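PDB 4QYI: hypoxanthine phosphoribosyltransferase from Bacillus anthracis, which probably catalyses transfer of the phosphoribosyl group of PRPP to hypoxanthine or guanine, forming purine nucleotides in the salvage pathway. Local coordinates for residues Q17-K21 and V146-I150; I38-L44 and D61-I67; I92-I98 and H120-K126. Where two conformers were deposited one is given. Residues are numbered along the deposited sequence.

Contact 1 of 3, residues Q17-K21 and V146-I150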
ATOM      1  N   GLN A  17      13.223  -1.881 -15.467  1.00 72.30           N
ATOM      2  CA  GLN A  17      12.812  -0.595 -16.028  1.00 73.82           C
ATOM      3  C   GLN A  17      11.966   0.178 -15.015  1.00 71.14           C
ATOM      4  O   GLN A  17      12.090   1.391 -14.886  1.00 68.14           O
ATOM      5  CB  GLN A  17      11.985  -0.792 -17.279  1.00 76.95           C
ATOM      6  CG  GLN A  17      12.772  -1.171 -18.502  1.00 82.35           C
ATOM      7  CD  GLN A  17      11.798  -1.425 -19.628  1.00 86.85           C
ATOM      8  OE1 GLN A  17      11.098  -2.428 -19.637  1.00 85.74           O
ATOM      9  NE2 GLN A  17      11.694  -0.479 -20.547  1.00 91.14           N
ATOM     10  N   LEU A  18      11.096  -0.534 -14.312  1.00 67.01           N
ATOM     11  CA  LEU A  18      10.251   0.104 -13.315  1.00 66.33           C
ATOM     12  C   LEU A  18      11.101   0.686 -12.209  1.00 66.76           C
ATOM     13  O   LEU A  18      10.910   1.835 -11.841  1.00 66.47           O
ATOM     14  CB  LEU A  18       9.251  -0.880 -12.733  1.00 62.28           C
ATOM     15  CG  LEU A  18       8.153  -1.280 -13.698  1.00 62.72           C
ATOM     16  CD1 LEU A  18       7.397  -2.518 -13.242  1.00 61.69           C
ATOM     17  CD2 LEU A  18       7.218  -0.099 -13.853  1.00 63.07           C
ATOM     18  N   GLN A  19      12.053  -0.085 -11.699  1.00 67.45           N
ATOM     19  CA  GLN A  19      12.910   0.412 -10.627  1.00 71.77           C
ATOM     20  C   GLN A  19      13.701   1.653 -11.051  1.00 68.39           C
ATOM     21  O   GLN A  19      13.805   2.609 -10.286  1.00 64.93           O
ATOM     22  CB  GLN A  19      13.868  -0.672 -10.153  1.00 80.01           C
ATOM     23  CG  GLN A  19      14.698  -0.304  -8.935  1.00 86.83           C
ATOM     24  CD  GLN A  19      15.927  -1.191  -8.789  1.00 98.87           C
ATOM     25  OE1 GLN A  19      16.934  -0.791  -8.197  1.00103.40           O
ATOM     26  NE2 GLN A  19      15.846  -2.410  -9.318  1.00104.69           N
ATOM     27  N   GLU A  20      14.267   1.644 -12.252  1.00 68.12           N
ATOM     28  CA  GLU A  20      15.003   2.821 -12.727  1.00 70.24           C
ATOM     29  C   GLU A  20      14.087   4.053 -12.859  1.00 66.15           C
ATOM     30  O   GLU A  20      14.440   5.157 -12.440  1.00 61.09           O
ATOM     31  CB  GLU A  20      15.709   2.550 -14.063  1.00 76.82           C
ATOM     32  CG  GLU A  20      16.960   1.715 -13.897  1.00 87.29           C
ATOM     33  CD  GLU A  20      17.966   2.415 -13.013  1.00 94.68           C
ATOM     34  OE1 GLU A  20      18.352   1.779 -12.024  1.00101.38           O
ATOM     35  OE2 GLU A  20      18.304   3.606 -13.243  1.00102.75           O
ATOM     36  N   LYS A  21      12.919   3.863 -13.454  1.00 63.93           N
ATOM     37  CA  LYS A  21      12.015   4.989 -13.654  1.00 63.85           C
ATOM     38  C   LYS A  21      11.497   5.567 -12.341  1.00 59.11           C
ATOM     39  O   LYS A  21      11.385   6.773 -12.196  1.00 56.42           O
ATOM     40  CB  LYS A  21      10.836   4.601 -14.536  1.00 65.66           C
ATOM     41  CG  LYS A  21       9.940   5.787 -14.856  1.00 66.13           C
ATOM     42  CD  LYS A  21      10.692   6.865 -15.596  1.00 68.92           C
ATOM     43  CE  LYS A  21      11.028   6.418 -16.997  1.00 73.20           C
ATOM     44  NZ  LYS A  21      11.843   7.439 -17.698  1.00 77.40           N
ATOM     45  N   VAL A 146       5.386  11.720 -14.680  1.00 61.02           N
ATOM     46  CA  VAL A 146       4.885  10.595 -15.453  1.00 61.37           C
ATOM     47  C   VAL A 146       5.975   9.559 -15.686  1.00 59.92           C
ATOM     48  O   VAL A 146       7.043   9.885 -16.189  1.00 60.30           O
ATOM     49  CB  VAL A 146       4.387  11.055 -16.838  1.00 62.82           C
ATOM     50  CG1 VAL A 146       3.875   9.871 -17.633  1.00 62.67           C
ATOM     51  CG2 VAL A 146       3.295  12.100 -16.689  1.00 64.09           C
ATOM     52  N   GLY A 147       5.698   8.308 -15.333  1.00 57.62           N
ATOM     53  CA  GLY A 147       6.654   7.240 -15.538  1.00 59.43           C
ATOM     54  C   GLY A 147       6.780   6.801 -16.985  1.00 62.50           C
ATOM     55  O   GLY A 147       7.852   6.882 -17.584  1.00 64.48           O
ATOM     56  N   PHE A 148       5.667   6.348 -17.553  1.00 64.45           N
ATOM     57  CA  PHE A 148       5.657   5.833 -18.906  1.00 66.18           C
ATOM     58  C   PHE A 148       4.366   6.134 -19.634  1.00 68.94           C
ATOM     59  O   PHE A 148       3.279   6.108 -19.048  1.00 67.91           O
ATOM     60  CB  PHE A 148       5.771   4.313 -18.872  1.00 65.49           C
ATOM     61  CG  PHE A 148       6.958   3.798 -18.119  1.00 65.38           C
ATOM     62  CD1 PHE A 148       6.885   3.601 -16.748  1.00 63.39           C
ATOM     63  CD2 PHE A 148       8.123   3.443 -18.786  1.00 66.97           C
ATOM     64  CE1 PHE A 148       7.963   3.084 -16.054  1.00 63.27           C
ATOM     65  CE2 PHE A 148       9.201   2.929 -18.096  1.00 66.85           C
ATOM     66  CZ  PHE A 148       9.117   2.747 -16.730  1.00 64.51           C
ATOM     67  N   GLN A 149       4.502   6.391 -20.925  1.00 73.75           N
ATOM     68  CA  GLN A 149       3.359   6.603 -21.779  1.00 78.40           C
ATOM     69  C   GLN A 149       3.116   5.298 -22.495  1.00 81.47           C
ATOM     70  O   GLN A 149       3.968   4.825 -23.235  1.00 84.36           O
ATOM     71  CB  GLN A 149       3.586   7.699 -22.799  1.00 83.92           C
ATOM     72  CG  GLN A 149       3.439   9.107 -22.277  1.00 87.17           C
ATOM     73  CD  GLN A 149       3.271  10.062 -23.437  1.00 95.50           C
ATOM     74  OE1 GLN A 149       3.158   9.630 -24.592  1.00102.20           O
ATOM     75  NE2 GLN A 149       3.236  11.354 -23.150  1.00 99.30           N
ATOM     76  N   ILE A 150       1.958   4.710 -22.251  1.00 81.59           N
ATOM     77  CA  ILE A 150       1.590   3.449 -22.840  1.00 86.42           C
ATOM     78  C   ILE A 150       0.423   3.525 -23.808  1.00 91.69           C
ATOM     79  O   ILE A 150      -0.406   4.409 -23.713  1.00 87.38           O
ATOM     80  CB  ILE A 150       1.286   2.491 -21.683  1.00 85.65           C
ATOM     81  CG1 ILE A 150       2.636   2.111 -21.121  1.00 84.09           C
ATOM     82  CG2 ILE A 150       0.480   1.270 -22.127  1.00 88.55           C
ATOM     83  CD1 ILE A 150       2.556   1.290 -19.874  1.00 84.53           C
TER
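In the phosphoribosyltransferase fold a mainly parallel sheet is flanked by helices, and this contact illustrates how one aromatic side chain can join a helix to a strand. Residues 17-21, in helix 15-32, meet the end of strand 145-149 at the surface of the domain. Phe148 is the centre of the contact. Its CA-to-CB bond points sideways, but with chi1 in the m well and chi2 near 86° the ring reaches the helix.

Lys21 answers with an extended chi1 (t) followed by two p torsions, so its aliphatic chain curls over the ring. CE lies above one face, while Lys21 CB comes within 3.3 Å of Phe148 CZ. The ammonium group adds little, since Lys21 NZ is 5.7 Å from the Phe148 ring centroid, at most a weak cation-pi attraction, and Lys21 NZ forms a salt bridge with Glu24. Leu18, in the mt rotamer, brings its CD2 to 3.9 Å from Phe148 CE1; it also packs on Ile13, Leu130 and Tyr158, and Ile13 touches Phe148 as well. Gln17 contributes backbone: its O, which accepts a hydrogen bond from Lys21 N, lies at the ring edge, 3.8 Å from Phe148 CZ. Gln17 OE1 is hydrogen-bonded to Ser14 N.

The strand turns a corner at Gly147, where a CB would be crowded by the CD1 of Phe148, a constraint local to this segment. Across the contact, Lys21 CE sits 3.3 Å from Gly147 O.

Contact 2 of 3, residues I38-L44 and D61-I67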
ATOM      1  N   ILE A  38       6.821  16.791   2.504  1.00 54.23           N
ATOM      2  CA  ILE A  38       5.854  16.444   1.479  1.00 56.66           C
ATOM      3  C   ILE A  38       4.828  15.477   2.021  1.00 55.03           C
ATOM      4  O   ILE A  38       5.146  14.637   2.853  1.00 53.77           O
ATOM      5  CB  ILE A  38       6.536  15.726   0.298  1.00 59.02           C
ATOM      6  CG1 ILE A  38       7.604  16.622  -0.328  1.00 59.02           C
ATOM      7  CG2 ILE A  38       5.517  15.341  -0.766  1.00 60.69           C
ATOM      8  CD1 ILE A  38       8.488  15.877  -1.309  1.00 60.87           C
ATOM      9  N   VAL A  39       3.584  15.617   1.557  1.00 49.78           N
ATOM     10  CA  VAL A  39       2.532  14.682   1.901  1.00 46.01           C
ATOM     11  C   VAL A  39       2.232  13.922   0.604  1.00 45.24           C
ATOM     12  O   VAL A  39       1.944  14.524  -0.435  1.00 44.90           O
ATOM     13  CB  VAL A  39       1.233  15.355   2.385  1.00 46.63           C
ATOM     14  CG1 VAL A  39       0.128  14.310   2.586  1.00 46.37           C
ATOM     15  CG2 VAL A  39       1.481  16.140   3.668  1.00 47.88           C
ATOM     16  N   VAL A  40       2.333  12.606   0.670  1.00 44.06           N
ATOM     17  CA  VAL A  40       2.038  11.758  -0.473  1.00 48.12           C
ATOM     18  C   VAL A  40       0.688  11.100  -0.227  1.00 47.07           C
ATOM     19  O   VAL A  40       0.456  10.511   0.819  1.00 49.68           O
ATOM     20  CB  VAL A  40       3.112  10.688  -0.696  1.00 48.07           C
ATOM     21  CG1 VAL A  40       2.669   9.680  -1.738  1.00 51.29           C
ATOM     22  CG2 VAL A  40       4.402  11.330  -1.133  1.00 52.36           C
ATOM     23  N   ILE A  41      -0.232  11.268  -1.170  1.00 48.07           N
ATOM     24  CA  ILE A  41      -1.536  10.652  -1.057  1.00 43.60           C
ATOM     25  C   ILE A  41      -1.693   9.681  -2.201  1.00 45.29           C
ATOM     26  O   ILE A  41      -1.808  10.068  -3.370  1.00 48.87           O
ATOM     27  CB  ILE A  41      -2.680  11.666  -1.086  1.00 44.72           C
ATOM     28  CG1 ILE A  41      -2.574  12.619   0.104  1.00 42.67           C
ATOM     29  CG2 ILE A  41      -4.024  10.939  -1.010  1.00 43.23           C
ATOM     30  CD1 ILE A  41      -3.564  13.740   0.011  1.00 44.86           C
ATOM     31  N   ALA A  42      -1.723   8.405  -1.848  1.00 45.69           N
ATOM     32  CA  ALA A  42      -1.861   7.340  -2.839  1.00 48.33           C
ATOM     33  C   ALA A  42      -3.310   6.902  -3.047  1.00 48.22           C
ATOM     34  O   ALA A  42      -4.056   6.702  -2.089  1.00 49.57           O
ATOM     35  CB  ALA A  42      -1.012   6.165  -2.407  1.00 49.15           C
ATOM     36  N   VAL A  43      -3.714   6.777  -4.309  1.00 49.26           N
ATOM     37  CA  VAL A  43      -5.076   6.373  -4.634  1.00 49.64           C
ATOM     38  C   VAL A  43      -5.130   4.832  -4.629  1.00 50.21           C
ATOM     39  O   VAL A  43      -4.573   4.168  -5.504  1.00 49.47           O
ATOM     40  CB  VAL A  43      -5.557   6.944  -5.991  1.00 49.80           C
ATOM     41  CG1 VAL A  43      -7.027   6.638  -6.206  1.00 52.37           C
ATOM     42  CG2 VAL A  43      -5.376   8.454  -6.054  1.00 51.91           C
ATOM     43  N   LEU A  44      -5.761   4.272  -3.608  1.00 49.00           N
ATOM     44  CA  LEU A  44      -5.926   2.818  -3.520  1.00 51.57           C
ATOM     45  C   LEU A  44      -6.866   2.287  -4.613  1.00 53.21           C
ATOM     46  O   LEU A  44      -7.673   3.033  -5.157  1.00 50.98           O
ATOM     47  CB  LEU A  44      -6.492   2.446  -2.167  1.00 50.45           C
ATOM     48  CG  LEU A  44      -5.545   2.663  -1.010  1.00 49.01           C
ATOM     49  CD1 LEU A  44      -6.284   2.433   0.290  1.00 49.94           C
ATOM     50  CD2 LEU A  44      -4.359   1.720  -1.125  1.00 53.12           C
ATOM     51  N   ASP A  61      11.264  14.719   4.215  1.00 55.76           N
ATOM     52  CA  ASP A  61      10.328  14.201   5.226  1.00 56.74           C
ATOM     53  C   ASP A  61       9.029  13.943   4.503  1.00 52.61           C
ATOM     54  O   ASP A  61       8.415  14.871   3.999  1.00 50.97           O
ATOM     55  CB  ASP A  61       9.978  15.196   6.357  1.00 60.98           C
ATOM     56  CG  ASP A  61      10.985  15.180   7.487  1.00 69.45           C
ATOM     57  OD1 ASP A  61      11.889  14.314   7.479  1.00 70.64           O
ATOM     58  OD2 ASP A  61      10.860  16.028   8.398  1.00 85.71           O
ATOM     59  N   VAL A  62       8.573  12.704   4.509  1.00 52.73           N
ATOM     60  CA  VAL A  62       7.335  12.359   3.844  1.00 49.53           C
ATOM     61  C   VAL A  62       6.264  11.840   4.798  1.00 48.61           C
ATOM     62  O   VAL A  62       6.539  11.018   5.667  1.00 50.62           O
ATOM     63  CB  VAL A  62       7.601  11.277   2.767  1.00 52.11           C
ATOM     64  CG1 VAL A  62       6.310  10.699   2.220  1.00 49.72           C
ATOM     65  CG2 VAL A  62       8.454  11.828   1.619  1.00 53.31           C
ATOM     66  N   THR A  63       5.040  12.315   4.602  1.00 47.39           N
ATOM     67  CA  THR A  63       3.861  11.822   5.325  1.00 48.98           C
ATOM     68  C   THR A  63       3.038  11.129   4.253  1.00 46.49           C
ATOM     69  O   THR A  63       2.852  11.674   3.170  1.00 48.27           O
ATOM     70  CB  THR A  63       3.024  12.946   5.941  1.00 48.55           C
ATOM     71  OG1 THR A  63       3.756  13.525   7.002  1.00 49.87           O
ATOM     72  CG2 THR A  63       1.681  12.421   6.519  1.00 51.39           C
ATOM     73  N   ILE A  64       2.595   9.905   4.490  1.00 48.71           N
ATOM     74  CA  ILE A  64       1.784   9.267   3.456  1.00 50.22           C
ATOM     75  C   ILE A  64       0.388   8.956   3.981  1.00 47.92           C
ATOM     76  O   ILE A  64       0.213   8.653   5.141  1.00 47.32           O
ATOM     77  CB  ILE A  64       2.466   8.048   2.781  1.00 56.89           C
ATOM     78  CG1 ILE A  64       1.585   7.504   1.639  1.00 62.44           C
ATOM     79  CG2 ILE A  64       2.741   6.953   3.781  1.00 59.64           C
ATOM     80  CD1 ILE A  64       2.313   6.605   0.660  1.00 64.16           C
ATOM     81  N   ASP A  65      -0.604   9.047   3.109  1.00 46.47           N
ATOM     82  CA  ASP A  65      -1.970   8.697   3.479  1.00 46.96           C
ATOM     83  C   ASP A  65      -2.598   8.121   2.207  1.00 46.02           C
ATOM     84  O   ASP A  65      -1.994   8.152   1.113  1.00 45.09           O
ATOM     85  CB  ASP A  65      -2.746   9.912   4.008  1.00 46.52           C
ATOM     86  CG  ASP A  65      -4.003   9.526   4.823  1.00 49.73           C
ATOM     87  OD1 ASP A  65      -4.302   8.317   4.985  1.00 47.91           O
ATOM     88  OD2 ASP A  65      -4.683  10.444   5.334  1.00 47.99           O
ATOM     89  N   PHE A  66      -3.800   7.583   2.362  1.00 46.89           N
ATOM     90  CA  PHE A  66      -4.499   6.952   1.269  1.00 47.21           C
ATOM     91  C   PHE A  66      -5.914   7.482   1.076  1.00 46.20           C
ATOM     92  O   PHE A  66      -6.564   7.945   2.015  1.00 45.75           O
ATOM     93  CB  PHE A  66      -4.595   5.454   1.540  1.00 48.85           C
ATOM     94  CG  PHE A  66      -3.276   4.784   1.695  1.00 50.91           C
ATOM     95  CD1 PHE A  66      -2.546   4.429   0.572  1.00 53.94           C
ATOM     96  CD2 PHE A  66      -2.762   4.508   2.942  1.00 51.89           C
ATOM     97  CE1 PHE A  66      -1.320   3.820   0.688  1.00 55.11           C
ATOM     98  CE2 PHE A  66      -1.523   3.891   3.072  1.00 54.38           C
ATOM     99  CZ  PHE A  66      -0.804   3.553   1.943  1.00 55.01           C
ATOM    100  N   ILE A  67      -6.375   7.403  -0.160  1.00 47.81           N
ATOM    101  CA  ILE A  67      -7.730   7.774  -0.492  1.00 50.96           C
ATOM    102  C   ILE A  67      -8.304   6.658  -1.345  1.00 50.97           C
ATOM    103  O   ILE A  67      -7.588   6.024  -2.123  1.00 50.17           O
ATOM    104  CB  ILE A  67      -7.818   9.148  -1.198  1.00 53.63           C
ATOM    105  CG1 ILE A  67      -9.272   9.587  -1.333  1.00 59.26           C
ATOM    106  CG2 ILE A  67      -7.171   9.108  -2.571  1.00 52.35           C
ATOM    107  CD1 ILE A  67      -9.453  11.054  -1.687  1.00 60.67           C
TER
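Parallel strands exchange hydrogen bonds in alternation, as strands 38-43 and 62-71 do here. Ile38 N donates to Asp61 O (2.9 Å), Val40 N to Thr63 O (2.7 Å), Ala42 N to Asp65 O (3.0 Å) and Leu44 N to Ile67 O (2.9 Å), while Thr63 N, Asp65 N and Ile67 N return bonds to the carbonyls of Ile38, Val40 and Ala42. Val39 and Ile41 bond to strand 96-101; Val43 also bonds to Val100, while its O accepts from Ser47 OG and its side chain lies about 5 Å from the bound magnesium.

Ala42 and Leu44 pack on Phe66; on the other face Ile41 and Val43 meet Ile67. That face also holds buried Asp65, whose OD1 accepts from Phe66 N and forms a salt bridge with a basic side chain of the neighbouring subunit; OD2 receives Asp89 N and Val90 N. Backbone bonds and apolar packing thus hold this strand pair of the beta-alpha-beta unit, whereas amides and the dimer partner pay for its buried carboxylate.

Contact 3 of 3, residues I92-I98 and H120-K126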
ATOM      1  N   ILE A  92      -3.543  18.346   5.215  1.00 43.90           N
ATOM      2  CA  ILE A  92      -2.775  18.839   4.073  1.00 45.53           C
ATOM      3  C   ILE A  92      -2.885  20.362   3.907  1.00 49.24           C
ATOM      4  O   ILE A  92      -2.359  20.927   2.947  1.00 51.91           O
ATOM      5  CB  ILE A  92      -3.180  18.193   2.760  1.00 45.07           C
ATOM      6  CG1 ILE A  92      -4.647  18.496   2.425  1.00 46.02           C
ATOM      7  CG2 ILE A  92      -2.928  16.693   2.814  1.00 47.42           C
ATOM      8  CD1 ILE A  92      -5.069  17.950   1.080  1.00 45.92           C
ATOM      9  N   THR A  93      -3.559  21.028   4.838  1.00 47.22           N
ATOM     10  CA  THR A  93      -3.700  22.485   4.773  1.00 49.71           C
ATOM     11  C   THR A  93      -2.316  23.151   4.875  1.00 49.04           C
ATOM     12  O   THR A  93      -1.588  22.948   5.840  1.00 46.22           O
ATOM     13  CB  THR A  93      -4.646  23.011   5.866  1.00 48.79           C
ATOM     14  OG1 THR A  93      -5.933  22.443   5.659  1.00 46.00           O
ATOM     15  CG2 THR A  93      -4.768  24.520   5.824  1.00 49.85           C
ATOM     16  N   GLY A  94      -1.971  23.929   3.852  1.00 48.58           N
ATOM     17  CA  GLY A  94      -0.660  24.610   3.782  1.00 49.40           C
ATOM     18  C   GLY A  94       0.502  23.661   3.509  1.00 51.58           C
ATOM     19  O   GLY A  94       1.654  24.040   3.657  1.00 49.00           O
ATOM     20  N   LYS A  95       0.212  22.433   3.086  1.00 46.53           N
ATOM     21  CA  LYS A  95       1.264  21.464   2.812  1.00 48.55           C
ATOM     22  C   LYS A  95       1.478  21.239   1.331  1.00 47.53           C
ATOM     23  O   LYS A  95       0.655  21.615   0.488  1.00 47.38           O
ATOM     24  CB  LYS A  95       0.909  20.113   3.422  1.00 48.85           C
ATOM     25  CG  LYS A  95       0.554  20.140   4.900  1.00 50.25           C
ATOM     26  CD  LYS A  95       1.676  20.636   5.770  1.00 57.83           C
ATOM     27  CE  LYS A  95       1.212  20.707   7.215  1.00 64.51           C
ATOM     28  NZ  LYS A  95       2.234  21.350   8.076  1.00 83.20           N
ATOM     29  N   ASN A  96       2.617  20.626   1.036  1.00 47.69           N
ATOM     30  CA  ASN A  96       2.957  20.225  -0.323  1.00 48.48           C
ATOM     31  C   ASN A  96       2.392  18.835  -0.500  1.00 46.47           C
ATOM     32  O   ASN A  96       2.763  17.921   0.230  1.00 50.07           O
ATOM     33  CB  ASN A  96       4.451  20.187  -0.480  1.00 49.13           C
ATOM     34  CG  ASN A  96       5.061  21.551  -0.332  1.00 51.57           C
ATOM     35  OD1 ASN A  96       4.595  22.509  -0.946  1.00 54.45           O
ATOM     36  ND2 ASN A  96       6.120  21.646   0.435  1.00 50.76           N
ATOM     37  N   VAL A  97       1.518  18.665  -1.481  1.00 45.17           N
ATOM     38  CA  VAL A  97       0.881  17.378  -1.688  1.00 45.81           C
ATOM     39  C   VAL A  97       1.144  16.781  -3.063  1.00 46.09           C
ATOM     40  O   VAL A  97       1.019  17.453  -4.098  1.00 48.00           O
ATOM     41  CB  VAL A  97      -0.648  17.521  -1.560  1.00 45.07           C
ATOM     42  CG1 VAL A  97      -1.333  16.177  -1.731  1.00 45.67           C
ATOM     43  CG2 VAL A  97      -1.028  18.141  -0.226  1.00 46.00           C
ATOM     44  N   ILE A  98       1.521  15.512  -3.068  1.00 48.78           N
ATOM     45  CA  ILE A  98       1.676  14.788  -4.321  1.00 49.95           C
ATOM     46  C   ILE A  98       0.693  13.628  -4.301  1.00 48.23           C
ATOM     47  O   ILE A  98       0.756  12.764  -3.424  1.00 48.26           O
ATOM     48  CB  ILE A  98       3.087  14.275  -4.545  1.00 53.21           C
ATOM     49  CG1 ILE A  98       4.028  15.475  -4.583  1.00 54.27           C
ATOM     50  CG2 ILE A  98       3.141  13.502  -5.862  1.00 55.99           C
ATOM     51  CD1 ILE A  98       5.458  15.104  -4.648  1.00 61.62           C
ATOM     52  N   HIS A 120      -9.277  21.488   0.867  1.00 44.56           N
ATOM     53  CA  HIS A 120      -8.423  21.450   2.092  1.00 44.68           C
ATOM     54  C   HIS A 120      -7.345  22.546   2.146  1.00 46.45           C
ATOM     55  O   HIS A 120      -6.625  22.670   3.136  1.00 46.09           O
ATOM     56  CB  HIS A 120      -7.752  20.088   2.190  1.00 44.08           C
ATOM     57  CG  HIS A 120      -8.696  18.974   2.527  1.00 42.93           C
ATOM     58  ND1 HIS A 120      -8.484  18.120   3.587  1.00 44.01           N
ATOM     59  CD2 HIS A 120      -9.881  18.616   1.985  1.00 41.89           C
ATOM     60  CE1 HIS A 120      -9.477  17.245   3.652  1.00 42.78           C
ATOM     61  NE2 HIS A 120     -10.338  17.528   2.692  1.00 43.54           N
ATOM     62  N   LYS A 121      -7.201  23.278   1.053  1.00 48.00           N
ATOM     63  CA  LYS A 121      -6.238  24.389   0.933  1.00 49.21           C
ATOM     64  C   LYS A 121      -4.758  24.040   1.126  1.00 48.62           C
ATOM     65  O   LYS A 121      -4.075  24.579   1.990  1.00 47.61           O
ATOM     66  CB  LYS A 121      -6.667  25.551   1.820  1.00 53.17           C
ATOM     67  CG  LYS A 121      -8.065  26.047   1.441  1.00 56.52           C
ATOM     68  CD  LYS A 121      -8.482  27.258   2.253  1.00 63.21           C
ATOM     69  CE  LYS A 121      -9.865  27.738   1.840  1.00 65.59           C
ATOM     70  NZ  LYS A 121     -10.249  28.948   2.613  1.00 67.00           N
ATOM     71  N   PRO A 122      -4.255  23.135   0.290  1.00 46.95           N
ATOM     72  CA  PRO A 122      -2.856  22.772   0.376  1.00 47.77           C
ATOM     73  C   PRO A 122      -1.998  23.891  -0.203  1.00 49.29           C
ATOM     74  O   PRO A 122      -2.494  24.696  -0.984  1.00 50.97           O
ATOM     75  CB  PRO A 122      -2.767  21.544  -0.526  1.00 46.12           C
ATOM     76  CG  PRO A 122      -3.850  21.764  -1.528  1.00 45.93           C
ATOM     77  CD  PRO A 122      -4.973  22.345  -0.724  1.00 45.69           C
ATOM     78  N   LYS A 123      -0.732  23.925   0.180  1.00 49.78           N
ATOM     79  CA  LYS A 123       0.202  24.921  -0.350  1.00 53.24           C
ATOM     80  C   LYS A 123       0.464  24.610  -1.823  1.00 52.66           C
ATOM     81  O   LYS A 123       0.519  25.510  -2.645  1.00 51.22           O
ATOM     82  CB  LYS A 123       1.502  24.882   0.438  1.00 55.06           C
ATOM     83  CG  LYS A 123       2.589  25.821  -0.059  1.00 61.04           C
ATOM     84  CD  LYS A 123       3.827  25.635   0.816  1.00 65.42           C
ATOM     85  CE  LYS A 123       5.053  26.490   0.520  1.00 76.05           C
ATOM     86  NZ  LYS A 123       5.753  26.054  -0.720  1.00 80.60           N
ATOM     87  N   ALA A 124       0.567  23.316  -2.151  1.00 51.13           N
ATOM     88  CA  ALA A 124       0.799  22.885  -3.525  1.00 51.37           C
ATOM     89  C   ALA A 124       0.204  21.488  -3.718  1.00 50.93           C
ATOM     90  O   ALA A 124       0.121  20.705  -2.770  1.00 48.10           O
ATOM     91  CB  ALA A 124       2.280  22.871  -3.825  1.00 53.97           C
ATOM     92  N   LEU A 125      -0.239  21.199  -4.939  1.00 50.76           N
ATOM     93  CA  LEU A 125      -0.877  19.928  -5.237  1.00 49.83           C
ATOM     94  C   LEU A 125      -0.471  19.482  -6.614  1.00 50.43           C
ATOM     95  O   LEU A 125      -0.810  20.111  -7.607  1.00 52.01           O
ATOM     96  CB  LEU A 125      -2.389  20.097  -5.202  1.00 49.62           C
ATOM     97  CG  LEU A 125      -3.241  18.846  -5.485  1.00 50.13           C
ATOM     98  CD1 LEU A 125      -3.133  17.843  -4.363  1.00 48.73           C
ATOM     99  CD2 LEU A 125      -4.686  19.271  -5.663  1.00 50.56           C
ATOM    100  N   LYS A 126       0.280  18.394  -6.677  0.50 51.63           N
ATOM    101  CA  LYS A 126       0.751  17.886  -7.958  0.50 52.99           C
ATOM    102  C   LYS A 126       0.350  16.440  -8.104  0.50 52.02           C
ATOM    103  O   LYS A 126       0.050  15.781  -7.114  0.50 50.45           O
ATOM    104  CB  LYS A 126       2.267  17.998  -8.027  0.50 54.97           C
ATOM    105  CG  LYS A 126       2.795  19.416  -7.842  0.50 56.37           C
ATOM    106  CD  LYS A 126       2.315  20.377  -8.917  0.50 57.88           C
ATOM    107  CE  LYS A 126       2.864  21.780  -8.707  0.50 59.71           C
ATOM    108  NZ  LYS A 126       2.433  22.671  -9.816  0.50 61.64           N
TER
HETATM  109  O   HOH W   1      -6.429  17.757   5.684  1.00 41.43           O
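Two loops run side by side before settling into parallel strands. A type II turn from Ile92 to Lys95, closed by Lys95 N to Ile92 O (3.0 Å), places Gly94 at the position with positive phi. In the other segment Lys121, just beyond helix 108-118, is the first residue to abandon helical torsions, with a positive phi. The loops are tied where Gly94 N donates to Lys121 O (2.9 Å). Lys95 O then receives Ala124 N (3.1 Å) and, weakly, Lys123 N (2.7 Å). From here strands 96-98 and 124-126 run at 12° with axes 4.7 Å apart, and Val97 uses both N and O to bond the residues before and after Leu125: Val97 N to Ala124 O and Lys126 N to Val97 O, each 2.8 Å.

Among the side chains, Thr93 OG1 donates to His120 O (2.6 Å), and a water links Ile92 N with His120 ND1, each 3.0 Å from it. Ile92 CG1 touches His120 CB at 3.5 Å, while Val97 meets Pro122 through CG2 and CB (3.8 Å) and Leu125 through CG1 and CD1 (3.6 Å). Leu125 also packs against helix 108-118 on Phe117 and Phe118. On the other face, Asn96 ND2 bonds to Glu36 and to Glu37 O, but Asn96 OD1, 3.7 Å from Ala124 CB, is buried without a polar partner.

The contact lies at the N-terminal ends of both strands of a beta-alpha-beta crossover, strand 96-101, helix 108-118 and strand 124-129, the unit which in phosphoribosyltransferases carries the PRPP-binding loop; here its first strand leads to Glu101 and Asp102 at the magnesium site.

Overall arrangement
Read from the N terminus, the chain illustrates long-range closure enclosing local closure. Helix 15-32 supplies one half of contact 1, but the partner segment 146-150 arrives only after 124 intervening residues, and contacts 2 and 3 both fall within that span. They follow each other in series: contact 2 closes a short loop through helix 48-55, then contact 3 closes another through helix 108-118. The two join directly, because strands 38-43 and 96-101 are neighbours and Val39 N lies 2.8 Å from Asn96 O, a probable hydrogen bond. Contact 1 touches neither, yet all three reach the same mixed sheet, contact 1 by packing helix 15-32 against strand 145-149, an interior neighbour of 124-129.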